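Local structure of glutathione S-transferase (Legionella pneumophila subsp. pneumophila str. Philadelphia 1, 3NIV) at the interface of chains A and B. The protein is a zeta-class glutathione S-transferase, a family that uses glutathione in conjugation and isomerisation, and probably acts as a maleylacetoacetate isomerase. Residues are numbered along the deposited sequence; one frame, centred on the assembly and turned at random. Chains: chain A/B, Glutathione S-transferase.

Contact 1: the interface of chains A and B. Residues chain A 61, 66, 71, 75; chain B 90-91, 94-95, 98.
A:Leu66 and A:Tyr75 press against B:Phe91 and B:Ala94 in an apolar patch of the two-fold homodimer interface, where the thioredoxin-like N-terminal domain of one chain packs on a helix of the C-terminal domain of the other and so helps tie the two subunits together. Strands 58-61 and 64-67 and helix 69-79 of chain A supply one side, and helix 90-106 of chain B supplies the other. A:Leu66 points its forked end at this helix. CD2 rests on the methyl CB of B:Ala94 at 3.6 Å, while CD1 reaches over the helix backbone to the CA of B:Thr95 at 3.8 Å. With CG anti to the backbone N (chi1 175°), the leucine reaches out from its strand, and its two methyls sit about the B:Ala94 CB, CD1 also resting on the peptide that leads to B:Thr95. Alanine suits position 94, because its short side chain lets both leucine and tyrosine come close; the CB of A:Tyr75 lies 3.8 Å from the same methyl. The tyrosine ring turns its edge to the first turn of the helix. CD1 stands 3.6 Å from the carbonyl O of B:Pro90, and CE1 lies 3.9 Å from the CA of B:Phe91, with the peptide atoms between these residues near the ring plane. B:Phe91 slides past A:Ile61 in the opposite direction, its CD1 3.9 Å from the isoleucine tip CD1, and its CE1 meets the CB of A:Leu66. The hydroxyl OG1 of B:Thr95 lies over a face of the phenylalanine ring, toward the rim, and donates to the carbonyl O of B:Phe91 at 2.7 Å. Coming from above the carbonyl plane, this bond returns a polar group to its own helix. B:Ser98 likewise bonds through OG to the carbonyl O of B:Thr95, leaving its CB to touch the methyl of A:Ala71. Small residues thus allow close helix approach, and larger hydrophobic ones fill the joint that helps hold the N-terminal domain against its partner subunit.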
# COMPACT_ATOMS: atom_id res chain seq x y z
N ILE A 61 2.04 19.87 8.28
CA ILE A 61 0.81 20.65 8.31
C ILE A 61 0.75 21.42 9.62
O ILE A 61 0.27 20.91 10.63
CB ILE A 61 -0.41 19.73 8.22
CG1 ILE A 61 -0.24 18.75 7.06
CG2 ILE A 61 -1.66 20.54 8.04
CD1 ILE A 61 -1.05 17.47 7.21
N LEU A 66 2.96 14.10 8.53
CA LEU A 66 2.26 12.95 7.97
C LEU A 66 3.09 12.23 6.89
O LEU A 66 3.54 12.85 5.93
CB LEU A 66 0.93 13.41 7.37
CG LEU A 66 0.08 12.38 6.63
CD1 LEU A 66 -0.48 11.35 7.61
CD2 LEU A 66 -1.05 13.08 5.85
N ALA A 71 -1.21 7.72 1.87
CA ALA A 71 -1.88 8.42 2.95
C ALA A 71 -1.86 9.92 2.73
O ALA A 71 -2.86 10.59 2.93
CB ALA A 71 -1.26 8.08 4.31
N TYR A 75 -5.20 12.43 2.08
CA TYR A 75 -5.38 13.64 2.87
C TYR A 75 -5.65 14.84 1.96
O TYR A 75 -6.65 15.53 2.11
CB TYR A 75 -4.15 13.91 3.77
CG TYR A 75 -4.23 15.19 4.57
CD1 TYR A 75 -4.85 15.22 5.81
CD2 TYR A 75 -3.66 16.37 4.09
CE1 TYR A 75 -4.92 16.40 6.55
CE2 TYR A 75 -3.73 17.54 4.82
CZ TYR A 75 -4.36 17.55 6.04
OH TYR A 75 -4.42 18.72 6.77
N PRO B 90 -9.47 14.85 9.40
CA PRO B 90 -8.70 14.45 8.23
C PRO B 90 -7.26 14.06 8.58
O PRO B 90 -6.75 13.09 8.01
CB PRO B 90 -8.74 15.70 7.35
CG PRO B 90 -10.02 16.37 7.73
CD PRO B 90 -10.13 16.15 9.21
N PHE B 91 -6.63 14.78 9.50
CA PHE B 91 -5.25 14.46 9.86
C PHE B 91 -5.14 13.10 10.52
O PHE B 91 -4.28 12.31 10.16
CB PHE B 91 -4.62 15.52 10.76
CG PHE B 91 -3.20 15.21 11.14
CD1 PHE B 91 -2.18 15.35 10.23
CD2 PHE B 91 -2.89 14.75 12.41
CE1 PHE B 91 -0.86 15.05 10.58
CE2 PHE B 91 -1.58 14.44 12.76
CZ PHE B 91 -0.57 14.60 11.84
N ALA B 94 -5.86 10.40 8.14
CA ALA B 94 -4.69 10.16 7.30
C ALA B 94 -3.59 9.45 8.07
O ALA B 94 -2.95 8.53 7.56
CB ALA B 94 -4.17 11.47 6.71
N THR B 95 -3.38 9.89 9.31
CA THR B 95 -2.35 9.34 10.19
C THR B 95 -2.53 7.85 10.44
O THR B 95 -1.57 7.08 10.47
CB THR B 95 -2.36 10.11 11.52
OG1 THR B 95 -2.00 11.47 11.27
CG2 THR B 95 -1.39 9.51 12.51
N SER B 98 -1.82 5.86 7.30
CA SER B 98 -0.40 5.68 7.06
C SER B 98 0.20 4.57 7.91
O SER B 98 1.10 3.83 7.47
CB SER B 98 0.35 6.97 7.32
OG SER B 98 0.45 7.22 8.70

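Contact 2: the interface of chains A and B. Residues chain A 105-106, 109-110, 137; chain B 109, 114-115.
A:Trp137 and B:Arg114 meet in the all-helical C-terminal domains, in a part of the dimer interface built from the end of helix 90-106, the short helix 108-111 and helices 113-122 and 127-149. The outer rim of the indole's six-membered ring bears on the arginine chain: CZ3 lies 3.8 Å from the methylene CG and 3.6 Å from NE. The guanidinium does not lie flat on the indole, since the two planes stand 67° apart. B:Arg114 has its CG between the backbone N and the carbonyl carbon (chi1 83°), and a further bend at chi3 carries the guanidinium along the tryptophan rim toward the end of helix 90-106. There NH2 comes within 2.9 Å of the carbonyl O of A:Asp106, but its N-H points elsewhere, so the approach is not a hydrogen bond. The carboxylate OD1 of A:Asp106 is 4.8 Å from the same NH2, too far for a salt bridge; together with the carbonyls at the helix end it may still attract the positive group. A long, flexible arginine fits here because its methylene CG and NE pack against the rim of the indole while the end of the chain reaches the polar helix end. A:Leu110 places CG over one face of the A:Trp137 ring within its own chain, and sends CD1 across the interface to CG2 of B:Val115 at 3.6 Å. That valine methyl also approaches CH2 of the indole, at 4.0 Å, filling the angle between leucine and tryptophan. Nearer the two-fold axis, the pyrrolidine of B:Pro109 sets CG against the carbonyl O of A:Cys105 at 3.2 Å, a close fit of a compact ring to a helix end. The CB atoms of A:Pro109 and B:Pro109 face each other at 4.1 Å. The site thus sits where helix 90-106 gives way to helix 108-111, with helix 127-149 flanking it and the partner chain packed against both.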
# COMPACT_ATOMS: atom_id res chain seq x y z
N CYS A 105 2.06 -1.47 -3.69
CA CYS A 105 2.14 -2.59 -2.74
C CYS A 105 2.80 -3.81 -3.33
O CYS A 105 3.55 -4.51 -2.66
CB CYS A 105 0.75 -3.00 -2.25
SG CYS A 105 0.05 -1.94 -0.97
N ASP A 106 2.51 -4.08 -4.60
CA ASP A 106 2.97 -5.31 -5.24
C ASP A 106 4.17 -5.09 -6.13
O ASP A 106 4.63 -6.02 -6.78
CB ASP A 106 1.85 -5.93 -6.09
CG ASP A 106 0.63 -6.32 -5.27
OD1 ASP A 106 0.67 -6.21 -4.02
OD2 ASP A 106 -0.38 -6.74 -5.89
N PRO A 109 7.56 -1.68 -3.29
CA PRO A 109 8.22 -2.17 -2.07
C PRO A 109 9.35 -3.15 -2.35
O PRO A 109 10.40 -3.07 -1.70
CB PRO A 109 7.10 -2.87 -1.31
CG PRO A 109 5.86 -2.17 -1.77
CD PRO A 109 6.09 -1.76 -3.20
N LEU A 110 9.15 -4.06 -3.30
CA LEU A 110 10.16 -5.06 -3.65
C LEU A 110 11.47 -4.48 -4.22
O LEU A 110 12.52 -5.10 -4.11
CB LEU A 110 9.59 -6.07 -4.64
CG LEU A 110 8.63 -7.15 -4.16
CD1 LEU A 110 9.06 -7.66 -2.79
CD2 LEU A 110 7.22 -6.63 -4.12
N TRP A 137 9.74 -8.20 -10.77
CA TRP A 137 8.57 -7.59 -10.16
C TRP A 137 7.97 -6.58 -11.11
O TRP A 137 6.77 -6.31 -11.05
CB TRP A 137 8.90 -6.98 -8.79
CG TRP A 137 9.55 -7.97 -7.88
CD1 TRP A 137 10.79 -7.90 -7.35
CD2 TRP A 137 8.99 -9.22 -7.44
NE1 TRP A 137 11.05 -9.00 -6.59
CE2 TRP A 137 9.96 -9.83 -6.63
CE3 TRP A 137 7.77 -9.86 -7.65
CZ2 TRP A 137 9.76 -11.06 -6.02
CZ3 TRP A 137 7.56 -11.09 -7.05
CH2 TRP A 137 8.55 -11.68 -6.25
N PRO B 109 4.26 -7.02 1.90
CA PRO B 109 4.72 -7.42 0.55
C PRO B 109 6.09 -8.12 0.54
O PRO B 109 6.25 -9.09 -0.20
CB PRO B 109 4.76 -6.10 -0.22
CG PRO B 109 3.82 -5.21 0.50
CD PRO B 109 3.91 -5.60 1.96
N ARG B 114 5.46 -15.43 -2.46
CA ARG B 114 6.05 -15.33 -3.80
C ARG B 114 7.47 -14.79 -3.75
O ARG B 114 8.32 -15.17 -4.55
CB ARG B 114 5.16 -14.50 -4.75
CG ARG B 114 5.34 -12.99 -4.65
CD ARG B 114 4.04 -12.28 -4.99
NE ARG B 114 4.21 -10.98 -5.64
CZ ARG B 114 4.30 -9.82 -5.00
NH1 ARG B 114 4.26 -9.77 -3.66
NH2 ARG B 114 4.44 -8.70 -5.70
N VAL B 115 7.72 -13.91 -2.79
CA VAL B 115 9.03 -13.33 -2.57
C VAL B 115 9.99 -14.35 -1.96
O VAL B 115 11.12 -14.54 -2.44
CB VAL B 115 8.93 -12.10 -1.65
CG1 VAL B 115 10.31 -11.55 -1.34
CG2 VAL B 115 8.06 -11.05 -2.29

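The centres of the C-alpha atoms of contact 1 and contact 2 lie about 24 Å apart on one two-fold interface, so each has a twin with the chains exchanged. Helix 90-106 joins them: its beginning and middle, from chain B, take part in contact 1, and its end, from chain A, in contact 2. Contact 1 pairs an N-terminal domain with the other chain's C-terminal domain, whereas contact 2 joins the two C-terminal domains near the axis. Cys105, in contact 2, also forms an interchain disulfide in a crystal structure of this protein, a further link across the dimer.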